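Insect group II chitinase (Ostrinia furnacalis, PDB 5Y2A) hydrolyses chitin, probably cutting its beta-1,4 linkages, with the part in this entry being its second catalytic domain, a family 18 glycoside hydrolase. Local coordinates at residues V167-R172 / L192-Y197; T205-P210 / G304-Y309; P210-D215 / N223-V228. All coordinates share one frame; numbering follows the deposited sequence.

Contact 1 (V167-R172 / L192-Y197); sequences VSASKR and LMTYDY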
loop_
_atom_site.group_PDB
_atom_site.type_symbol
_atom_site.label_atom_id
_atom_site.label_comp_id
_atom_site.label_asym_id
_atom_site.label_seq_id
_atom_site.Cartn_x
_atom_site.Cartn_y
_atom_site.Cartn_z
ATOM N N VAL A 167 -12.792 -17.982 0.330
ATOM C CA VAL A 167 -14.071 -17.305 0.165
ATOM C C VAL A 167 -14.317 -16.312 1.293
ATOM O O VAL A 167 -13.748 -16.406 2.382
ATOM C CB VAL A 167 -15.237 -18.309 0.104
ATOM C CG1 VAL A 167 -15.050 -19.269 -1.064
ATOM C CG2 VAL A 167 -15.313 -19.060 1.416
ATOM N N SER A 168 -15.227 -15.378 1.023
ATOM C CA SER A 168 -15.507 -14.279 1.934
ATOM C C SER A 168 -16.182 -14.756 3.214
ATOM O O SER A 168 -16.947 -15.726 3.219
ATOM C CB SER A 168 -16.407 -13.247 1.246
ATOM O OG SER A 168 -16.752 -12.202 2.139
ATOM N N ALA A 169 -15.910 -14.037 4.302
ATOM C CA ALA A 169 -16.607 -14.213 5.568
ATOM C C ALA A 169 -17.654 -13.131 5.807
ATOM O O ALA A 169 -18.172 -13.016 6.924
ATOM C CB ALA A 169 -15.609 -14.226 6.726
ATOM N N SER A 170 -17.932 -12.305 4.804
ATOM C CA SER A 170 -18.938 -11.252 4.902
ATOM C C SER A 170 -20.276 -11.808 4.435
ATOM O O SER A 170 -20.379 -12.305 3.310
ATOM C CB SER A 170 -18.544 -10.046 4.051
ATOM O OG SER A 170 -19.670 -9.218 3.786
ATOM N N LYS A 171 -21.294 -11.736 5.297
ATOM C CA LYS A 171 -22.619 -12.202 4.895
ATOM C C LYS A 171 -23.051 -11.532 3.598
ATOM O O LYS A 171 -23.483 -12.198 2.650
ATOM C CB LYS A 171 -23.645 -11.927 5.995
ATOM C CG LYS A 171 -25.056 -12.397 5.624
ATOM C CD LYS A 171 -26.097 -11.908 6.613
ATOM C CE LYS A 171 -27.495 -12.403 6.247
ATOM N NZ LYS A 171 -27.847 -12.160 4.822
ATOM N N ARG A 172 -22.924 -10.204 3.546
ATOM C CA ARG A 172 -23.259 -9.434 2.350
ATOM C C ARG A 172 -22.592 -10.001 1.101
ATOM O O ARG A 172 -23.258 -10.273 0.094
ATOM C CB ARG A 172 -22.845 -7.975 2.555
ATOM C CG ARG A 172 -23.112 -7.081 1.366
ATOM C CD ARG A 172 -22.721 -5.635 1.638
ATOM N NE ARG A 172 -23.000 -4.799 0.472
ATOM C CZ ARG A 172 -22.094 -4.088 -0.189
ATOM N NH1 ARG A 172 -20.823 -4.096 0.196
ATOM N NH2 ARG A 172 -22.462 -3.363 -1.239
ATOM N N LEU A 192 -12.665 -20.660 4.431
ATOM C CA LEU A 192 -13.333 -19.439 4.862
ATOM C C LEU A 192 -12.288 -18.426 5.310
ATOM O O LEU A 192 -11.490 -18.711 6.206
ATOM C CB LEU A 192 -14.299 -19.743 6.002
ATOM C CG LEU A 192 -15.318 -20.860 5.754
ATOM C CD1 LEU A 192 -16.082 -21.132 7.045
ATOM C CD2 LEU A 192 -16.272 -20.482 4.625
ATOM N N MET A 193 -12.282 -17.244 4.693
ATOM C CA MET A 193 -11.347 -16.196 5.112
ATOM C C MET A 193 -11.931 -15.467 6.322
ATOM O O MET A 193 -12.320 -14.298 6.278
ATOM C CB MET A 193 -11.031 -15.261 3.957
ATOM C CG MET A 193 -10.192 -15.942 2.892
ATOM S SD MET A 193 -9.712 -14.818 1.560
ATOM C CE MET A 193 -11.265 -14.728 0.701
ATOM N N THR A 194 -11.963 -16.201 7.436
ATOM C CA THR A 194 -12.583 -15.738 8.677
ATOM C C THR A 194 -11.644 -14.803 9.448
ATOM O O THR A 194 -11.218 -15.071 10.568
ATOM C CB THR A 194 -13.010 -16.944 9.505
ATOM O OG1 THR A 194 -12.052 -18.003 9.347
ATOM C CG2 THR A 194 -14.363 -17.446 9.022
ATOM N N TYR A 195 -11.327 -13.678 8.807
ATOM C CA TYR A 195 -10.488 -12.650 9.406
ATOM C C TYR A 195 -10.686 -11.355 8.633
ATOM O O TYR A 195 -11.386 -11.315 7.619
ATOM C CB TYR A 195 -9.015 -13.063 9.432
ATOM C CG TYR A 195 -8.541 -13.798 8.201
ATOM C CD1 TYR A 195 -8.368 -13.130 6.988
ATOM C CD2 TYR A 195 -8.258 -15.156 8.251
ATOM C CE1 TYR A 195 -7.924 -13.802 5.859
ATOM C CE2 TYR A 195 -7.819 -15.836 7.123
ATOM C CZ TYR A 195 -7.653 -15.156 5.936
ATOM O OH TYR A 195 -7.212 -15.827 4.822
ATOM N N ASP A 196 -10.040 -10.295 9.117
ATOM C CA ASP A 196 -10.251 -8.941 8.611
ATOM C C ASP A 196 -11.716 -8.529 8.753
ATOM O O ASP A 196 -12.253 -7.798 7.922
ATOM C CB ASP A 196 -9.776 -8.803 7.158
ATOM C CG ASP A 196 -8.304 -9.129 6.997
ATOM O OD1 ASP A 196 -7.554 -9.010 7.988
ATOM O OD2 ASP A 196 -7.902 -9.532 5.889
ATOM N N TYR A 197 -12.378 -9.017 9.804
ATOM C CA TYR A 197 -13.713 -8.519 10.115
ATOM C C TYR A 197 -13.669 -7.045 10.484
ATOM O O TYR A 197 -14.643 -6.317 10.257
ATOM C CB TYR A 197 -14.328 -9.306 11.271
ATOM C CG TYR A 197 -14.748 -10.723 10.964
ATOM C CD1 TYR A 197 -16.031 -11.001 10.502
ATOM C CD2 TYR A 197 -13.878 -11.784 11.169
ATOM C CE1 TYR A 197 -16.437 -12.308 10.245
ATOM C CE2 TYR A 197 -14.270 -13.090 10.915
ATOM C CZ TYR A 197 -15.550 -13.348 10.454
ATOM O OH TYR A 197 -15.937 -14.648 10.202
#

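Contact 2 (T205-P210 / G304-Y309); sequences TGHVAP and GRIGPY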
loop_
_atom_site.group_PDB
_atom_site.type_symbol
_atom_site.label_atom_id
_atom_site.label_comp_id
_atom_site.label_asym_id
_atom_site.label_seq_id
_atom_site.Cartn_x
_atom_site.Cartn_y
_atom_site.Cartn_z
ATOM N N THR A 205 -11.500 0.931 16.864
ATOM C CA THR A 205 -10.800 -0.314 17.166
ATOM C C THR A 205 -11.769 -1.489 17.158
ATOM O O THR A 205 -12.920 -1.373 17.589
ATOM C CB THR A 205 -10.103 -0.233 18.519
ATOM O OG1 THR A 205 -11.082 -0.067 19.550
ATOM C CG2 THR A 205 -9.124 0.945 18.560
ATOM N N GLY A 206 -11.292 -2.628 16.669
ATOM C CA GLY A 206 -12.094 -3.837 16.609
ATOM C C GLY A 206 -11.183 -5.025 16.413
ATOM O O GLY A 206 -10.010 -4.875 16.051
ATOM N N HIS A 207 -11.722 -6.215 16.652
ATOM C CA HIS A 207 -10.889 -7.404 16.572
ATOM C C HIS A 207 -10.841 -7.940 15.149
ATOM O O HIS A 207 -11.856 -7.988 14.451
ATOM C CB HIS A 207 -11.358 -8.498 17.533
ATOM C CG HIS A 207 -10.286 -9.493 17.848
ATOM N ND1 HIS A 207 -9.945 -10.511 16.983
ATOM C CD2 HIS A 207 -9.447 -9.599 18.906
ATOM C CE1 HIS A 207 -8.948 -11.209 17.501
ATOM N NE2 HIS A 207 -8.626 -10.672 18.665
ATOM N N VAL A 208 -9.641 -8.349 14.729
ATOM C CA VAL A 208 -9.435 -8.838 13.370
ATOM C C VAL A 208 -10.310 -10.052 13.072
ATOM O O VAL A 208 -10.730 -10.255 11.927
ATOM C CB VAL A 208 -7.936 -9.152 13.153
ATOM C CG1 VAL A 208 -7.430 -10.143 14.217
ATOM C CG2 VAL A 208 -7.693 -9.696 11.747
ATOM N N ALA A 209 -10.610 -10.879 14.076
ATOM C CA ALA A 209 -11.309 -12.146 13.845
ATOM C C ALA A 209 -12.091 -12.544 15.087
ATOM O O ALA A 209 -11.745 -13.510 15.781
ATOM C CB ALA A 209 -10.319 -13.241 13.449
ATOM N N PRO A 210 -13.184 -11.838 15.380
ATOM C CA PRO A 210 -14.019 -12.218 16.526
ATOM C C PRO A 210 -14.569 -13.624 16.344
ATOM O O PRO A 210 -14.932 -14.027 15.240
ATOM C CB PRO A 210 -15.141 -11.170 16.518
ATOM C CG PRO A 210 -14.659 -10.056 15.612
ATOM C CD PRO A 210 -13.771 -10.728 14.608
ATOM N N GLY A 304 -14.356 -14.945 26.423
ATOM C CA GLY A 304 -13.838 -15.803 25.377
ATOM C C GLY A 304 -14.461 -15.599 24.017
ATOM O O GLY A 304 -14.408 -16.503 23.180
ATOM N N ARG A 305 -15.049 -14.430 23.764
ATOM C CA ARG A 305 -15.717 -14.168 22.495
ATOM C C ARG A 305 -14.780 -13.595 21.441
ATOM O O ARG A 305 -15.003 -13.803 20.242
ATOM C CB ARG A 305 -16.887 -13.207 22.716
ATOM C CG ARG A 305 -17.905 -13.706 23.739
ATOM C CD ARG A 305 -18.651 -12.541 24.383
ATOM N NE ARG A 305 -17.780 -11.750 25.252
ATOM C CZ ARG A 305 -18.158 -10.636 25.873
ATOM N NH1 ARG A 305 -19.396 -10.176 25.723
ATOM N NH2 ARG A 305 -17.301 -9.980 26.640
ATOM N N ILE A 306 -13.747 -12.866 21.860
ATOM C CA ILE A 306 -12.734 -12.348 20.955
ATOM C C ILE A 306 -11.371 -12.673 21.543
ATOM O O ILE A 306 -11.221 -12.893 22.748
ATOM C CB ILE A 306 -12.860 -10.829 20.719
ATOM C CG1 ILE A 306 -12.632 -10.070 22.025
ATOM C CG2 ILE A 306 -14.215 -10.474 20.109
ATOM C CD1 ILE A 306 -12.432 -8.584 21.814
ATOM N N GLY A 307 -10.365 -12.717 20.667
ATOM C CA GLY A 307 -9.006 -12.843 21.114
ATOM C C GLY A 307 -8.508 -11.555 21.754
ATOM O O GLY A 307 -9.250 -10.574 21.905
ATOM N N PRO A 308 -7.228 -11.537 22.105
ATOM C CA PRO A 308 -6.660 -10.382 22.806
ATOM C C PRO A 308 -6.417 -9.198 21.877
ATOM O O PRO A 308 -6.506 -9.289 20.651
ATOM C CB PRO A 308 -5.334 -10.921 23.354
ATOM C CG PRO A 308 -4.973 -12.036 22.433
ATOM C CD PRO A 308 -6.267 -12.652 21.992
ATOM N N TYR A 309 -6.122 -8.062 22.503
ATOM C CA TYR A 309 -5.502 -6.937 21.816
ATOM C C TYR A 309 -4.428 -6.353 22.727
ATOM O O TYR A 309 -4.434 -6.558 23.947
ATOM C CB TYR A 309 -6.531 -5.877 21.363
ATOM C CG TYR A 309 -7.379 -5.248 22.451
ATOM C CD1 TYR A 309 -8.604 -5.797 22.808
ATOM C CD2 TYR A 309 -6.971 -4.085 23.094
ATOM C CE1 TYR A 309 -9.396 -5.211 23.801
ATOM C CE2 TYR A 309 -7.753 -3.493 24.082
ATOM C CZ TYR A 309 -8.963 -4.064 24.432
ATOM O OH TYR A 309 -9.747 -3.491 25.413
HETATM O O HOH W 1 -10.622 -13.792 18.164
#

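Contact 3 (P210-D215 / N223-V228); sequences PMYVHD and NVNFTV. With NAG (2-acetamido-2-deoxy-beta-D-glucopyranose), chain C.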
loop_
_atom_site.group_PDB
_atom_site.type_symbol
_atom_site.label_atom_id
_atom_site.label_comp_id
_atom_site.label_asym_id
_atom_site.label_seq_id
_atom_site.Cartn_x
_atom_site.Cartn_y
_atom_site.Cartn_z
ATOM N N PRO A 210 -13.184 -11.838 15.380
ATOM C CA PRO A 210 -14.019 -12.218 16.526
ATOM C C PRO A 210 -14.569 -13.624 16.344
ATOM O O PRO A 210 -14.932 -14.027 15.240
ATOM C CB PRO A 210 -15.141 -11.170 16.518
ATOM C CG PRO A 210 -14.659 -10.056 15.612
ATOM C CD PRO A 210 -13.771 -10.728 14.608
ATOM N N MET A 211 -14.590 -14.384 17.438
ATOM C CA MET A 211 -15.086 -15.755 17.398
ATOM C C MET A 211 -16.598 -15.820 17.591
ATOM O O MET A 211 -17.300 -16.461 16.801
ATOM C CB MET A 211 -14.378 -16.599 18.460
ATOM C CG MET A 211 -14.810 -18.051 18.468
ATOM S SD MET A 211 -14.288 -18.912 16.976
ATOM C CE MET A 211 -15.671 -19.996 16.660
ATOM N N TYR A 212 -17.108 -15.153 18.628
ATOM C CA TYR A 212 -18.528 -15.127 18.951
ATOM C C TYR A 212 -18.986 -13.679 19.067
ATOM O O TYR A 212 -18.173 -12.756 19.127
ATOM C CB TYR A 212 -18.821 -15.892 20.256
ATOM C CG TYR A 212 -18.309 -17.317 20.232
ATOM C CD1 TYR A 212 -18.825 -18.238 19.329
ATOM C CD2 TYR A 212 -17.307 -17.735 21.095
ATOM C CE1 TYR A 212 -18.359 -19.541 19.285
ATOM C CE2 TYR A 212 -16.836 -19.037 21.068
ATOM C CZ TYR A 212 -17.367 -19.936 20.158
ATOM O OH TYR A 212 -16.902 -21.231 20.118
ATOM N N VAL A 213 -20.311 -13.491 19.093
ATOM C CA VAL A 213 -20.885 -12.157 19.248
ATOM C C VAL A 213 -20.395 -11.523 20.542
ATOM O O VAL A 213 -20.291 -12.180 21.584
ATOM C CB VAL A 213 -22.422 -12.228 19.211
ATOM C CG1 VAL A 213 -23.041 -10.890 19.605
ATOM C CG2 VAL A 213 -22.906 -12.642 17.835
ATOM N N HIS A 214 -20.086 -10.231 20.474
ATOM C CA HIS A 214 -19.645 -9.446 21.614
ATOM C C HIS A 214 -20.694 -8.374 21.867
ATOM O O HIS A 214 -21.391 -7.949 20.942
ATOM C CB HIS A 214 -18.260 -8.822 21.336
ATOM C CG HIS A 214 -17.596 -8.220 22.535
ATOM N ND1 HIS A 214 -17.923 -6.972 23.023
ATOM C CD2 HIS A 214 -16.606 -8.687 23.332
ATOM C CE1 HIS A 214 -17.168 -6.701 24.072
ATOM N NE2 HIS A 214 -16.359 -7.723 24.280
ATOM N N ASP A 215 -20.838 -7.964 23.128
ATOM C CA ASP A 215 -21.901 -7.012 23.449
ATOM C C ASP A 215 -21.648 -5.651 22.815
ATOM O O ASP A 215 -22.600 -4.914 22.538
ATOM C CB ASP A 215 -22.074 -6.886 24.966
ATOM C CG ASP A 215 -20.800 -6.478 25.671
ATOM O OD1 ASP A 215 -20.011 -7.379 26.024
ATOM O OD2 ASP A 215 -20.586 -5.263 25.873
ATOM N N ASN A 223 -18.524 -12.317 12.947
ATOM C CA ASN A 223 -17.766 -13.208 13.816
ATOM C C ASN A 223 -17.689 -14.583 13.170
ATOM O O ASN A 223 -18.532 -14.951 12.346
ATOM C CB ASN A 223 -18.379 -13.290 15.220
ATOM C CG ASN A 223 -19.829 -13.736 15.201
ATOM O OD1 ASN A 223 -20.116 -14.928 15.230
ATOM N ND2 ASN A 223 -20.752 -12.775 15.173
ATOM N N VAL A 224 -16.657 -15.339 13.562
ATOM C CA VAL A 224 -16.382 -16.629 12.923
ATOM C C VAL A 224 -17.572 -17.567 13.060
ATOM O O VAL A 224 -17.963 -18.252 12.102
ATOM C CB VAL A 224 -15.110 -17.258 13.521
ATOM C CG1 VAL A 224 -14.907 -18.673 12.989
ATOM C CG2 VAL A 224 -13.889 -16.386 13.225
ATOM N N ASN A 225 -18.156 -17.626 14.256
ATOM C CA ASN A 225 -19.228 -18.583 14.503
ATOM C C ASN A 225 -20.423 -18.327 13.590
ATOM O O ASN A 225 -20.990 -19.270 13.026
ATOM C CB ASN A 225 -19.639 -18.536 15.971
ATOM C CG ASN A 225 -20.728 -19.530 16.298
ATOM O OD1 ASN A 225 -20.656 -20.702 15.926
ATOM N ND2 ASN A 225 -21.754 -19.060 16.986
ATOM N N PHE A 226 -20.799 -17.061 13.391
ATOM C CA PHE A 226 -21.878 -16.791 12.448
ATOM C C PHE A 226 -21.478 -17.214 11.044
ATOM O O PHE A 226 -22.245 -17.889 10.346
ATOM C CB PHE A 226 -22.280 -15.314 12.450
ATOM C CG PHE A 226 -23.406 -15.013 11.494
ATOM C CD1 PHE A 226 -23.159 -14.808 10.138
ATOM C CD2 PHE A 226 -24.718 -14.980 11.943
ATOM C CE1 PHE A 226 -24.194 -14.566 9.255
ATOM C CE2 PHE A 226 -25.756 -14.730 11.068
ATOM C CZ PHE A 226 -25.495 -14.527 9.721
ATOM N N THR A 227 -20.278 -16.814 10.609
ATOM C CA THR A 227 -19.829 -17.123 9.255
ATOM C C THR A 227 -19.926 -18.614 8.964
ATOM O O THR A 227 -20.415 -19.025 7.903
ATOM C CB THR A 227 -18.388 -16.645 9.059
ATOM O OG1 THR A 227 -18.306 -15.232 9.296
ATOM C CG2 THR A 227 -17.922 -16.961 7.655
ATOM N N VAL A 228 -19.452 -19.441 9.898
ATOM C CA VAL A 228 -19.448 -20.884 9.685
ATOM C C VAL A 228 -20.874 -21.406 9.599
ATOM O O VAL A 228 -21.224 -22.160 8.683
ATOM C CB VAL A 228 -18.647 -21.592 10.793
ATOM C CG1 VAL A 228 -18.845 -23.103 10.714
ATOM C CG2 VAL A 228 -17.162 -21.247 10.686
HETATM C C1 NAG C . -22.860 -19.902 17.335
HETATM C C2 NAG C . -23.319 -19.699 18.772
HETATM C C3 NAG C . -24.568 -20.538 19.056
HETATM C C4 NAG C . -25.650 -20.305 18.006
HETATM C C5 NAG C . -25.065 -20.432 16.601
HETATM C C6 NAG C . -26.043 -20.053 15.511
HETATM C C7 NAG C . -21.855 -19.180 20.671
HETATM C C8 NAG C . -20.812 -19.701 21.613
HETATM N N2 NAG C . -22.273 -20.030 19.726
HETATM O O3 NAG C . -25.036 -20.200 20.358
HETATM O O4 NAG C . -26.643 -21.324 18.082
HETATM O O5 NAG C . -23.917 -19.584 16.452
HETATM O O6 NAG C . -26.322 -18.658 15.517
HETATM O O7 NAG C . -22.290 -18.038 20.752
#

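Contact 1 (V167-R172 / L192-Y197)
Met-193 meets Val-167 with both its backbone and its side chain. Its N donates to Val-167 O at 2.9 Å, with an N-H...O angle of 164°. The donor lies nearly in line with the carbonyl. The side chain then curls round the same oxygen. CG is anti to the carbonyl carbon, chi2 is extended, and the chain bends at chi3 (-76°). The bend brings CE back to 3.4 Å from Val-167 O, while CB of Met-193 stays 3.3 Å from that oxygen. An alanine here would probably keep the backbone bond but leave a gap beside Val-167 where CG and the terminal methyl CE now pack.

Val-167 also touches Leu-192 through branch ends. Its CG2, between the backbone N and the carbonyl carbon, comes 3.6 Å from Leu-192 CD2. Farther on, the methyl of Ala-169 faces three groups. Ala-169 CB lies 3.3 Å from Met-193 O. It is also 3.5 Å from Tyr-197 OH and touches Thr-194 CG2. That hydroxyl of Tyr-197 is hydrogen-bonded to Thr-227 OG1, which also bonds Ala-169 O. Met-193 and Thr-194 each centre an inverse gamma turn. Ser-168 OG accepts from Ser-170 N at 2.9 Å, an ST turn that leads to Ser-170 as N-cap.

The contact joins the ends of two adjacent parallel barrel strands, 162-167 and 189-192. Met-193 also touches Glu-125, just past strand 119-123. Val-167 and Leu-192 pack on Trp-231 of helix 224-233, and Thr-194 OG1 bonds Gly-244 O of strand 241-254.

Contact 2 (T205-P210 / G304-Y309)
Ala-209 O is gripped by a water that donates to it at 2.6 Å, and the same water accepts from Gly-307 N at 2.7 Å. Lys-328 NZ holds this carbonyl as well. The water therefore joins the two loops where their backbones do not bond directly at this point.

Beside it stands the imidazole of His-207, whose CG is anti to the backbone N (chi1 -159°). This sends the ring across to residues 306-308. On the near side ND1 accepts from Ala-209 N at 3.0 Å, with an N-H...N angle of 168° and the donor in the ring plane. At the far end NE2 is hydrogen-bonded to Phe-319 O. Ring rotation is thus fixed from both nitrogens. Gly-307 N lies over one face, offset toward the rim. CD2 of His-207 is 3.2 Å from Gly-307 O, and Pro-308 O sits at the ring edge. Gly-307 has no side chain, and its backbone lies close against the His-207 ring.

The apolar part is small. Ile-306 CG2, anti to the carbonyl carbon, reaches 3.8 Å from Pro-210 CB. Ile-306 CB lies obliquely to the imidazole, 4.1 Å from His-207 CD2. Arg-305 turns its side chain away, to salt bridges with Asp-301 and Asp-215.

Segment 304-309 links strands 297-299 and 309-312, consistent with the alpha+beta insertion found in many family 18 chitinases. With ND1 accepting and NE2 bonded to Phe-319 O, His-207 is probably neutral and protonated on NE2. Between 205-210 and 304-309 the link is a water, the histidine ring and a small apolar patch; a charged tie comes farther along the chain, at Asp-215.

Contact 3 (P210-D215 / N223-V228)
Asn-225 and Tyr-212 meet beside an N-linked sugar. From Asn-225, CB lies 3.2 Å from Met-211 O and 3.5 Å from Tyr-212 CD1. CG, anti to the backbone N (chi1 -179°), comes to the edge of the Tyr-212 ring in its plane. The amide is turned 72° from the ring. OD1 bonds Tyr-331 OH, and ND2 is joined covalently to NAG C1 at 1.4 Å.

The sugar then folds back. Its acetamido methyl C8 lies over one face of the Tyr-212 ring, 3.4 Å from CD1. Met-211 CG covers the opposite face, and Tyr-212 OH bonds His-327. Met-211 SD packs 3.9 Å from Val-224 CB.

The helix start is held by backbone bonds, Val-224 N to Pro-210 O at 2.7 Å and Asn-225 N to Met-211 O at 2.9 Å. Asn-223 is the N-cap. Its OD1 accepts from Phe-226 N at 2.9 Å, the donor standing above the carbonyl plane.

Asn-225, Phe-226 and Thr-227 form a glycosylation sequon in the first turn. The loop carbonyls take up N-H groups that the helix cannot bond itself, and the tyrosine face probably limits the sugar's motion.

All three contacts involve the long connection between strand 189-192 and helix 224-233. Contact 1 lies nearest the chain centre, at the ends of two barrel strands, and is mainly apolar with one backbone bond. Contact 2 is also buried but lies farther out, where this connection meets a hairpin loop; it relies on a water and a histidine. Contact 3 is buried as well, with Val-213 exposed at its margin, and carries a glycan on its outer side. Contacts 2 and 3 share Pro-210 and are tied by the backbone bond between Met-211 N and Arg-305 O. Tyr-197 joins contact 1 to both others, by its backbone N to Val-208 O and by its hydroxyl to helix 224-233.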